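Polysaccharide deacetylase (Streptococcus pyogenes, PDB 6DQ3) removes N-acetyl groups from the cell wall linkage unit of streptococcal rhamnopolysaccharides, acting as a zinc-containing deacetylase of the carbohydrate esterase 4 family. Local coordinates at residues 14-19 and 31-37; 78-84 and 113-119; 50-56 and 95-99. The contacts are given in a common frame with arbitrary orientation. Residue numbers count along the deposited sequence, not the author numbering.

Interaction 1: residues 14-19 and 31-37; sequences YHAIHV and IVNPDLF. With ZN (zinc ion), chain F; ACT (acetate ion), chain C.
Residues 14-19 leave strand 8-14, kink at H15 (phi/psi -130/-98) and are extended from A16 to V19, running parallel to 31-33, just before helix 34-46. A single parallel bridge pairs I17 with V32 (CA to CA 4.8 Å). V32 serves both sides of it: its N donates to A16 O at 3.0 Å, nearly linearly, and its O receives a weak bond from H18 N at 3.3 Å, with a CA-H...O contact from I17 CA to V32 O, also 3.3 Å. I17 N turns instead to D82, whose OD2 also pairs with H18 ND1. That second bond holds the imidazole (chi1 p) while H18 NE2 ligates a zinc ion at 2.1 Å, a site to which E24 contributes. I31 CG2 lies over the H18 ring, 4.0 Å from its centroid. Such a turn off the C-terminal end of a central parallel strand is where the deacetylase fold carries its active-site loops. H15, its CA-to-CB bond sideways and its ring out of reach of 31-37, donates through NE2 to acetate O at 2.7 Å, consistent with a position at the active site; S174 N binds the same acetate. N33 is the N-cap of the helix: its OD1 accepts from D35 N at 2.6 Å, and its carbonyl O from F37 N at 3.0 Å. I17 (m, t) places CD1 over the F37 ring, 3.7 Å from the centroid, and the F37 edge meets the face of Y14 (T-shaped, centroids 5.0 Å apart, planes at 77°). The Y14 hydroxyl is hydrogen-bonded to Q40.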
loop_
_atom_site.group_PDB
_atom_site.type_symbol
_atom_site.label_atom_id
_atom_site.label_comp_id
_atom_site.label_asym_id
_atom_site.label_seq_id
_atom_site.Cartn_x
_atom_site.Cartn_y
_atom_site.Cartn_z
ATOM N N TYR A 14 4.944 -2.464 -3.198
ATOM C CA TYR A 14 5.730 -1.753 -4.195
ATOM C C TYR A 14 6.200 -0.417 -3.626
ATOM O O TYR A 14 5.606 0.130 -2.698
ATOM C CB TYR A 14 4.902 -1.477 -5.459
ATOM C CG TYR A 14 4.575 -2.671 -6.320
ATOM C CD1 TYR A 14 3.417 -3.399 -6.112
ATOM C CD2 TYR A 14 5.412 -3.053 -7.358
ATOM C CE1 TYR A 14 3.108 -4.489 -6.898
ATOM C CE2 TYR A 14 5.112 -4.136 -8.153
ATOM C CZ TYR A 14 3.959 -4.854 -7.919
ATOM O OH TYR A 14 3.658 -5.935 -8.709
ATOM N N HIS A 15 7.266 0.122 -4.217
ATOM C CA HIS A 15 7.687 1.485 -3.926
ATOM C C HIS A 15 7.892 2.189 -5.262
ATOM O O HIS A 15 6.917 2.618 -5.893
ATOM C CB HIS A 15 8.936 1.498 -3.048
ATOM C CG HIS A 15 8.630 1.331 -1.589
ATOM N ND1 HIS A 15 8.319 0.110 -1.031
ATOM C CD2 HIS A 15 8.558 2.234 -0.583
ATOM C CE1 HIS A 15 8.086 0.264 0.262
ATOM N NE2 HIS A 15 8.229 1.543 0.561
ATOM N N ALA A 16 9.131 2.258 -5.728
ATOM C CA ALA A 16 9.432 2.978 -6.962
ATOM C C ALA A 16 9.195 2.115 -8.194
ATOM O O ALA A 16 9.609 0.954 -8.244
ATOM C CB ALA A 16 10.880 3.457 -6.955
ATOM N N ILE A 17 8.544 2.695 -9.200
ATOM C CA ILE A 17 8.408 2.064 -10.509
ATOM C C ILE A 17 8.687 3.138 -11.551
ATOM O O ILE A 17 7.841 4.008 -11.794
ATOM C CB ILE A 17 7.023 1.440 -10.740
ATOM C CG1 ILE A 17 6.727 0.435 -9.623
ATOM C CG2 ILE A 17 6.972 0.760 -12.096
ATOM C CD1 ILE A 17 5.399 -0.285 -9.751
ATOM N N HIS A 18 9.863 3.090 -12.164
ATOM C CA HIS A 18 10.176 4.024 -13.240
ATOM C C HIS A 18 11.467 3.587 -13.907
ATOM O O HIS A 18 12.199 2.734 -13.399
ATOM C CB HIS A 18 10.266 5.477 -12.733
ATOM C CG HIS A 18 11.248 5.696 -11.621
ATOM N ND1 HIS A 18 10.877 5.713 -10.294
ATOM C CD2 HIS A 18 12.576 5.964 -11.643
ATOM C CE1 HIS A 18 11.939 5.952 -9.545
ATOM N NE2 HIS A 18 12.983 6.108 -10.338
ATOM N N VAL A 19 11.718 4.166 -15.085
ATOM C CA VAL A 19 12.981 3.943 -15.765
ATOM C C VAL A 19 14.098 4.586 -14.954
ATOM O O VAL A 19 13.973 5.728 -14.493
ATOM C CB VAL A 19 12.931 4.511 -17.191
ATOM C CG1 VAL A 19 14.317 4.432 -17.810
ATOM C CG2 VAL A 19 11.918 3.764 -18.031
ATOM N N ILE A 31 14.228 -0.309 -7.440
ATOM C CA ILE A 31 13.273 0.249 -8.389
ATOM C C ILE A 31 12.849 -0.840 -9.363
ATOM O O ILE A 31 13.692 -1.537 -9.945
ATOM C CB ILE A 31 13.871 1.447 -9.137
ATOM C CG1 ILE A 31 14.292 2.544 -8.163
ATOM C CG2 ILE A 31 12.842 1.995 -10.131
ATOM C CD1 ILE A 31 15.136 3.638 -8.806
ATOM N N VAL A 32 11.543 -0.983 -9.552
ATOM C CA VAL A 32 11.001 -1.951 -10.499
ATOM C C VAL A 32 10.874 -1.291 -11.862
ATOM O O VAL A 32 10.352 -0.176 -11.977
ATOM C CB VAL A 32 9.642 -2.487 -10.025
ATOM C CG1 VAL A 32 9.042 -3.381 -11.105
ATOM C CG2 VAL A 32 9.799 -3.223 -8.711
ATOM N N ASN A 33 11.338 -1.986 -12.895
ATOM C CA ASN A 33 11.201 -1.499 -14.263
ATOM C C ASN A 33 9.727 -1.479 -14.654
ATOM O O ASN A 33 9.007 -2.447 -14.381
ATOM C CB ASN A 33 11.996 -2.396 -15.208
ATOM C CG ASN A 33 11.980 -1.900 -16.636
ATOM O OD1 ASN A 33 10.936 -1.881 -17.285
ATOM N ND2 ASN A 33 13.143 -1.506 -17.137
ATOM N N PRO A 34 9.238 -0.402 -15.275
ATOM C CA PRO A 34 7.832 -0.390 -15.716
ATOM C C PRO A 34 7.457 -1.607 -16.549
ATOM O O PRO A 34 6.373 -2.167 -16.356
ATOM C CB PRO A 34 7.732 0.916 -16.523
ATOM C CG PRO A 34 8.813 1.801 -15.949
ATOM C CD PRO A 34 9.936 0.864 -15.573
ATOM N N ASP A 35 8.314 -2.023 -17.486
ATOM C CA ASP A 35 7.986 -3.187 -18.305
ATOM C C ASP A 35 7.722 -4.414 -17.437
ATOM O O ASP A 35 6.795 -5.185 -17.708
ATOM C CB ASP A 35 9.109 -3.469 -19.301
ATOM C CG ASP A 35 9.207 -2.410 -20.389
ATOM O OD1 ASP A 35 8.168 -1.821 -20.752
ATOM O OD2 ASP A 35 10.331 -2.168 -20.880
ATOM N N LEU A 36 8.521 -4.608 -16.382
ATOM C CA LEU A 36 8.321 -5.753 -15.500
ATOM C C LEU A 36 7.015 -5.628 -14.723
ATOM O O LEU A 36 6.296 -6.620 -14.543
ATOM C CB LEU A 36 9.506 -5.897 -14.545
ATOM C CG LEU A 36 9.382 -6.972 -13.463
ATOM C CD1 LEU A 36 9.218 -8.346 -14.101
ATOM C CD2 LEU A 36 10.582 -6.959 -12.530
ATOM N N PHE A 37 6.699 -4.426 -14.237
ATOM C CA PHE A 37 5.418 -4.217 -13.573
ATOM C C PHE A 37 4.269 -4.582 -14.507
ATOM O O PHE A 37 3.338 -5.296 -14.116
ATOM C CB PHE A 37 5.316 -2.767 -13.099
ATOM C CG PHE A 37 4.051 -2.454 -12.358
ATOM C CD1 PHE A 37 3.685 -3.181 -11.237
ATOM C CD2 PHE A 37 3.223 -1.433 -12.787
ATOM C CE1 PHE A 37 2.522 -2.888 -10.559
ATOM C CE2 PHE A 37 2.061 -1.137 -12.115
ATOM C CZ PHE A 37 1.710 -1.865 -10.995
HETATM ZN ZN ZN F . 14.635 7.237 -9.608
HETATM C C ACT C . 7.704 2.511 4.120
HETATM O O ACT C . 7.606 2.807 2.912
HETATM O OXT ACT C . 7.962 3.298 5.051
HETATM C CH3 ACT C . 7.481 1.125 4.456
#

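Interaction 2: residues 78-84 and 113-119; sequences DSMIDFY and ANLTLKQ. With ZN (zinc ion), chain D.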
loop_
_atom_site.group_PDB
_atom_site.type_symbol
_atom_site.label_atom_id
_atom_site.label_comp_id
_atom_site.label_asym_id
_atom_site.label_seq_id
_atom_site.Cartn_x
_atom_site.Cartn_y
_atom_site.Cartn_z
ATOM N N ASP A 78 4.559 5.807 0.150
ATOM C CA ASP A 78 5.324 7.054 0.069
ATOM C C ASP A 78 4.784 8.048 -0.955
ATOM O O ASP A 78 5.384 9.110 -1.170
ATOM C CB ASP A 78 6.798 6.747 -0.228
ATOM C CG ASP A 78 7.502 6.049 0.920
ATOM O OD1 ASP A 78 6.918 5.991 2.012
ATOM O OD2 ASP A 78 8.628 5.539 0.729
ATOM N N SER A 79 3.648 7.732 -1.556
ATOM C CA SER A 79 2.909 8.633 -2.438
ATOM C C SER A 79 3.844 9.404 -3.367
ATOM O O SER A 79 3.822 10.635 -3.441
ATOM C CB SER A 79 2.032 9.585 -1.620
ATOM O OG SER A 79 2.740 10.121 -0.514
ATOM N N MET A 80 4.666 8.653 -4.094
ATOM C CA MET A 80 5.622 9.228 -5.025
ATOM C C MET A 80 4.966 9.475 -6.377
ATOM O O MET A 80 4.020 8.785 -6.769
ATOM C CB MET A 80 6.829 8.298 -5.166
ATOM C CG MET A 80 7.619 8.155 -3.866
ATOM S SD MET A 80 9.007 7.011 -3.946
ATOM C CE MET A 80 8.154 5.471 -4.253
ATOM N N ILE A 81 5.475 10.484 -7.089
ATOM C CA ILE A 81 4.807 10.945 -8.301
ATOM C C ILE A 81 4.842 9.868 -9.386
ATOM O O ILE A 81 3.963 9.828 -10.258
ATOM C CB ILE A 81 5.434 12.276 -8.766
ATOM C CG1 ILE A 81 4.628 12.872 -9.923
ATOM C CG2 ILE A 81 6.898 12.085 -9.156
ATOM C CD1 ILE A 81 3.203 13.231 -9.544
ATOM N N ASP A 82 5.826 8.963 -9.344
ATOM C CA ASP A 82 5.855 7.888 -10.330
ATOM C C ASP A 82 4.643 6.967 -10.203
ATOM O O ASP A 82 4.328 6.250 -11.158
ATOM C CB ASP A 82 7.162 7.076 -10.240
ATOM C CG ASP A 82 7.346 6.359 -8.903
ATOM O OD1 ASP A 82 6.519 6.528 -7.986
ATOM O OD2 ASP A 82 8.337 5.608 -8.774
ATOM N N PHE A 83 3.946 6.965 -9.060
ATOM C CA PHE A 83 2.711 6.189 -8.977
ATOM C C PHE A 83 1.662 6.739 -9.938
ATOM O O PHE A 83 0.935 5.975 -10.584
ATOM C CB PHE A 83 2.168 6.171 -7.541
ATOM C CG PHE A 83 0.904 5.369 -7.397
ATOM C CD1 PHE A 83 0.949 3.989 -7.277
ATOM C CD2 PHE A 83 -0.335 5.994 -7.418
ATOM C CE1 PHE A 83 -0.220 3.249 -7.163
ATOM C CE2 PHE A 83 -1.501 5.261 -7.302
ATOM C CZ PHE A 83 -1.444 3.890 -7.179
ATOM N N TYR A 84 1.586 8.064 -10.067
ATOM C CA TYR A 84 0.661 8.675 -11.017
ATOM C C TYR A 84 1.191 8.632 -12.446
ATOM O O TYR A 84 0.424 8.380 -13.385
ATOM C CB TYR A 84 0.389 10.120 -10.608
ATOM C CG TYR A 84 -0.508 10.889 -11.540
ATOM C CD1 TYR A 84 -1.874 10.655 -11.568
ATOM C CD2 TYR A 84 0.005 11.881 -12.368
ATOM C CE1 TYR A 84 -2.702 11.366 -12.408
ATOM C CE2 TYR A 84 -0.817 12.603 -13.208
ATOM C CZ TYR A 84 -2.170 12.340 -13.225
ATOM O OH TYR A 84 -2.999 13.051 -14.059
ATOM N N ALA A 113 7.904 15.965 -6.008
ATOM C CA ALA A 113 8.212 14.544 -6.028
ATOM C C ALA A 113 7.055 13.674 -5.554
ATOM O O ALA A 113 7.197 12.447 -5.554
ATOM C CB ALA A 113 9.444 14.268 -5.158
ATOM N N ASN A 114 5.919 14.254 -5.170
ATOM C CA ASN A 114 4.857 13.480 -4.546
ATOM C C ASN A 114 3.495 13.795 -5.150
ATOM O O ASN A 114 3.297 14.814 -5.815
ATOM C CB ASN A 114 4.820 13.730 -3.036
ATOM C CG ASN A 114 6.101 13.308 -2.353
ATOM O OD1 ASN A 114 7.047 14.092 -2.233
ATOM N ND2 ASN A 114 6.147 12.056 -1.915
ATOM N N LEU A 115 2.558 12.878 -4.908
ATOM C CA LEU A 115 1.212 12.999 -5.446
ATOM C C LEU A 115 0.548 14.277 -4.955
ATOM O O LEU A 115 0.779 14.735 -3.833
ATOM C CB LEU A 115 0.369 11.795 -5.030
ATOM C CG LEU A 115 0.874 10.416 -5.443
ATOM C CD1 LEU A 115 -0.026 9.331 -4.864
ATOM C CD2 LEU A 115 0.937 10.281 -6.949
ATOM N N THR A 116 -0.290 14.848 -5.810
ATOM C CA THR A 116 -1.092 16.012 -5.467
ATOM C C THR A 116 -2.526 15.581 -5.167
ATOM O O THR A 116 -2.959 14.487 -5.536
ATOM C CB THR A 116 -1.099 17.028 -6.609
ATOM O OG1 THR A 116 -1.929 16.528 -7.662
ATOM C CG2 THR A 116 0.303 17.277 -7.138
ATOM N N LEU A 117 -3.276 16.471 -4.513
ATOM C CA LEU A 117 -4.677 16.171 -4.231
ATOM C C LEU A 117 -5.473 16.004 -5.519
ATOM O O LEU A 117 -6.327 15.115 -5.618
ATOM C CB LEU A 117 -5.302 17.269 -3.377
ATOM C CG LEU A 117 -4.877 17.340 -1.915
ATOM C CD1 LEU A 117 -5.434 18.639 -1.316
ATOM C CD2 LEU A 117 -5.330 16.140 -1.120
ATOM N N LYS A 118 -5.221 16.862 -6.514
ATOM C CA LYS A 118 -5.942 16.756 -7.776
ATOM C C LYS A 118 -5.703 15.399 -8.423
ATOM O O LYS A 118 -6.633 14.781 -8.954
ATOM C CB LYS A 118 -5.517 17.887 -8.715
ATOM C CG LYS A 118 -6.273 17.940 -10.035
ATOM C CD LYS A 118 -5.848 19.156 -10.859
ATOM C CE LYS A 118 -6.528 19.178 -12.224
ATOM N NZ LYS A 118 -6.102 20.344 -13.056
ATOM N N GLN A 119 -4.462 14.913 -8.377
ATOM C CA GLN A 119 -4.160 13.607 -8.949
ATOM C C GLN A 119 -4.877 12.495 -8.193
ATOM O O GLN A 119 -5.390 11.553 -8.804
ATOM C CB GLN A 119 -2.651 13.377 -8.949
ATOM C CG GLN A 119 -1.923 14.236 -9.963
ATOM C CD GLN A 119 -0.444 14.359 -9.672
ATOM O OE1 GLN A 119 0.050 13.828 -8.678
ATOM N NE2 GLN A 119 0.274 15.065 -10.540
HETATM ZN ZN ZN D . 7.440 5.061 3.775
HETATM O O HOH W 1 9.707 4.941 3.055
#
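An isolated antiparallel bridge, M80 with N114 as a non-hydrogen-bonded pair, joins the turn that follows strand 71-77 to the approach of helix 117-124. Its flanking bonds are L115 N to S79 O and I81 N to A113 O, each 3.0 Å. L115 is the most deeply engaged residue: its side chain packs against the start of helix 81-93 and the residues before it, with CD2 3.7 Å from Y84 CB and 3.4 Å from M80 O, and CD1 3.9 Å from S79 CB. M120, M123 and F130 also pack on it. Q119 forms a capping box with T116: T116 OG1 accepts from Q119 N, and Q119 OE1 from T116 N, both at 3.1 Å. Folded back this way, Q119 lays CG on the Y84 ring, 3.6 Å from its centroid. I81 brings CD1 to 3.3 Å from Q119 OE1. N114 ND2 donates to S79 O at 3.1 Å and weakly to D78 O, while its OD1 is hydrogen-bonded to S111. With H133 and H137, D78 binds the zinc ion; its OD1 is 2.1 Å from the metal, while OD2 accepts at 2.6 Å from a water that is itself 2.4 Å from the zinc.

Interaction 3: residues 50-56 and 95-99; sequences YFLSPEE and DAKAT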
loop_
_atom_site.group_PDB
_atom_site.type_symbol
_atom_site.label_atom_id
_atom_site.label_comp_id
_atom_site.label_asym_id
_atom_site.label_seq_id
_atom_site.Cartn_x
_atom_site.Cartn_y
_atom_site.Cartn_z
ATOM N N TYR A 50 -8.334 -11.207 -8.544
ATOM C CA TYR A 50 -9.231 -10.117 -8.178
ATOM C C TYR A 50 -8.437 -9.110 -7.353
ATOM O O TYR A 50 -7.802 -9.481 -6.361
ATOM C CB TYR A 50 -10.414 -10.688 -7.385
ATOM C CG TYR A 50 -11.485 -9.714 -6.951
ATOM C CD1 TYR A 50 -11.264 -8.821 -5.909
ATOM C CD2 TYR A 50 -12.737 -9.717 -7.553
ATOM C CE1 TYR A 50 -12.251 -7.934 -5.505
ATOM C CE2 TYR A 50 -13.728 -8.840 -7.152
ATOM C CZ TYR A 50 -13.482 -7.950 -6.129
ATOM O OH TYR A 50 -14.474 -7.080 -5.736
ATOM N N PHE A 51 -8.460 -7.847 -7.771
ATOM C CA PHE A 51 -7.663 -6.803 -7.138
ATOM C C PHE A 51 -8.496 -6.087 -6.080
ATOM O O PHE A 51 -9.512 -5.462 -6.397
ATOM C CB PHE A 51 -7.153 -5.818 -8.192
ATOM C CG PHE A 51 -6.273 -6.456 -9.229
ATOM C CD1 PHE A 51 -4.931 -6.673 -8.971
ATOM C CD2 PHE A 51 -6.784 -6.833 -10.462
ATOM C CE1 PHE A 51 -4.118 -7.271 -9.909
ATOM C CE2 PHE A 51 -5.970 -7.425 -11.412
ATOM C CZ PHE A 51 -4.639 -7.644 -11.135
ATOM N N LEU A 52 -8.052 -6.163 -4.831
ATOM C CA LEU A 52 -8.861 -5.722 -3.708
ATOM C C LEU A 52 -8.623 -4.260 -3.350
ATOM O O LEU A 52 -7.525 -3.725 -3.520
ATOM C CB LEU A 52 -8.561 -6.582 -2.480
ATOM C CG LEU A 52 -8.667 -8.096 -2.647
ATOM C CD1 LEU A 52 -7.888 -8.787 -1.534
ATOM C CD2 LEU A 52 -10.123 -8.517 -2.649
ATOM N N SER A 53 -9.683 -3.618 -2.833
ATOM C CA SER A 53 -9.596 -2.347 -2.132
ATOM C C SER A 53 -9.362 -2.587 -0.645
ATOM O O SER A 53 -9.587 -3.695 -0.142
ATOM C CB SER A 53 -10.887 -1.557 -2.316
ATOM O OG SER A 53 -11.924 -2.136 -1.540
ATOM N N PRO A 54 -8.927 -1.561 0.100
ATOM C CA PRO A 54 -8.783 -1.737 1.560
ATOM C C PRO A 54 -10.057 -2.235 2.233
ATOM O O PRO A 54 -10.001 -3.129 3.087
ATOM C CB PRO A 54 -8.389 -0.333 2.048
ATOM C CG PRO A 54 -7.751 0.329 0.847
ATOM C CD PRO A 54 -8.501 -0.219 -0.349
ATOM N N GLU A 55 -11.208 -1.668 1.866
ATOM C CA GLU A 55 -12.476 -2.087 2.451
ATOM C C GLU A 55 -12.725 -3.577 2.235
ATOM O O GLU A 55 -13.258 -4.260 3.120
ATOM C CB GLU A 55 -13.610 -1.255 1.850
ATOM C CG GLU A 55 -13.683 0.203 2.322
ATOM C CD GLU A 55 -12.687 1.144 1.648
ATOM O OE1 GLU A 55 -12.083 0.782 0.616
ATOM O OE2 GLU A 55 -12.515 2.271 2.159
ATOM N N GLU A 56 -12.347 -4.100 1.067
ATOM C CA GLU A 56 -12.576 -5.509 0.776
ATOM C C GLU A 56 -11.630 -6.396 1.574
ATOM O O GLU A 56 -12.024 -7.476 2.035
ATOM C CB GLU A 56 -12.425 -5.748 -0.724
ATOM C CG GLU A 56 -13.568 -5.158 -1.541
ATOM C CD GLU A 56 -13.336 -5.259 -3.041
ATOM O OE1 GLU A 56 -12.188 -5.045 -3.483
ATOM O OE2 GLU A 56 -14.303 -5.547 -3.772
ATOM N N ASP A 95 -7.114 -2.951 -15.734
ATOM C CA ASP A 95 -8.326 -2.813 -14.932
ATOM C C ASP A 95 -8.080 -3.307 -13.509
ATOM O O ASP A 95 -8.871 -4.059 -12.933
ATOM C CB ASP A 95 -9.497 -3.562 -15.573
ATOM C CG ASP A 95 -10.832 -3.229 -14.922
ATOM O OD1 ASP A 95 -10.933 -2.161 -14.283
ATOM O OD2 ASP A 95 -11.778 -4.038 -15.041
ATOM N N ALA A 96 -6.953 -2.885 -12.945
ATOM C CA ALA A 96 -6.538 -3.297 -11.613
ATOM C C ALA A 96 -6.730 -2.153 -10.625
ATOM O O ALA A 96 -6.604 -0.978 -10.972
ATOM C CB ALA A 96 -5.072 -3.750 -11.615
ATOM N N LYS A 97 -7.044 -2.513 -9.385
ATOM C CA LYS A 97 -7.153 -1.558 -8.293
ATOM C C LYS A 97 -5.879 -1.615 -7.457
ATOM O O LYS A 97 -5.222 -2.657 -7.371
ATOM C CB LYS A 97 -8.380 -1.857 -7.425
ATOM C CG LYS A 97 -9.669 -2.070 -8.224
ATOM C CD LYS A 97 -10.932 -1.905 -7.364
ATOM C CE LYS A 97 -10.995 -2.922 -6.227
ATOM N NZ LYS A 97 -11.746 -4.169 -6.557
ATOM N N ALA A 98 -5.513 -0.478 -6.868
ATOM C CA ALA A 98 -4.339 -0.432 -6.005
ATOM C C ALA A 98 -4.483 0.682 -4.980
ATOM O O ALA A 98 -5.276 1.611 -5.143
ATOM C CB ALA A 98 -3.052 -0.236 -6.818
ATOM N N THR A 99 -3.692 0.575 -3.910
ATOM C CA THR A 99 -3.716 1.515 -2.802
ATOM C C THR A 99 -2.359 2.184 -2.678
ATOM O O THR A 99 -1.322 1.519 -2.748
ATOM C CB THR A 99 -4.038 0.813 -1.466
ATOM O OG1 THR A 99 -5.358 0.272 -1.509
ATOM C CG2 THR A 99 -3.926 1.793 -0.298
HETATM O O HOH W 2 -5.293 -4.094 -5.088
#
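Polar contacts centre on K97, whose side chain reaches across to the end of strand 50-51. Its NZ donates to F51 O at 2.6 Å and forms a salt bridge with E56 OE1 at 3.2 Å. The carboxylate is well supplied from its own segment: S53 and E56 make the capping box that starts helix 54-63, with S53 N to E56 OE1 at 3.0 Å and E56 N to S53 OG at 3.3 Å, while Y50 OH gives E56 OE2 a very short bond of 2.5 Å. A water joins the two backbones, donating to L52 O at 2.8 Å and K97 O at 2.7 Å. Apolar packing comes from A96, whose CB sits over the F51 ring, 3.6 Å from its centroid; L41 and M44 of helix 34-46 also touch F51. At the other end P54 CG lies 3.4 Å from T99 OG1, a hydroxyl hydrogen-bonded to W73. D95, the C-prime residue of a Schellman motif, ends helix 81-93 ahead of strand 98-102. One lysine thus links the carbonyl at a strand end to the capping glutamate of the next helix, its positive charge balanced by a carboxylate that also accepts from Y50 OH and S53 N.

Interactions 1 and 2 lie where strands 8-14 and 71-77 of the shared sheet end, their centres 15 Å apart, and they touch: D82 of 78-84 is hydrogen-bonded to I17 and H18, connecting the surroundings of two different zinc ions. The centre of interaction 3 is about 19 Å from that of interaction 1 and about 18 Å from that of interaction 2, at the start of strand 98-102. In sequence interaction 1 closes first, and helix 34-46 leads to strand 50-51; interactions 2 and 3 then alternate, linked by helix 81-93. The zinc sites touched by interactions 1 and 2 lie beyond those two strand ends, while interaction 3 ties helix-strand connections together.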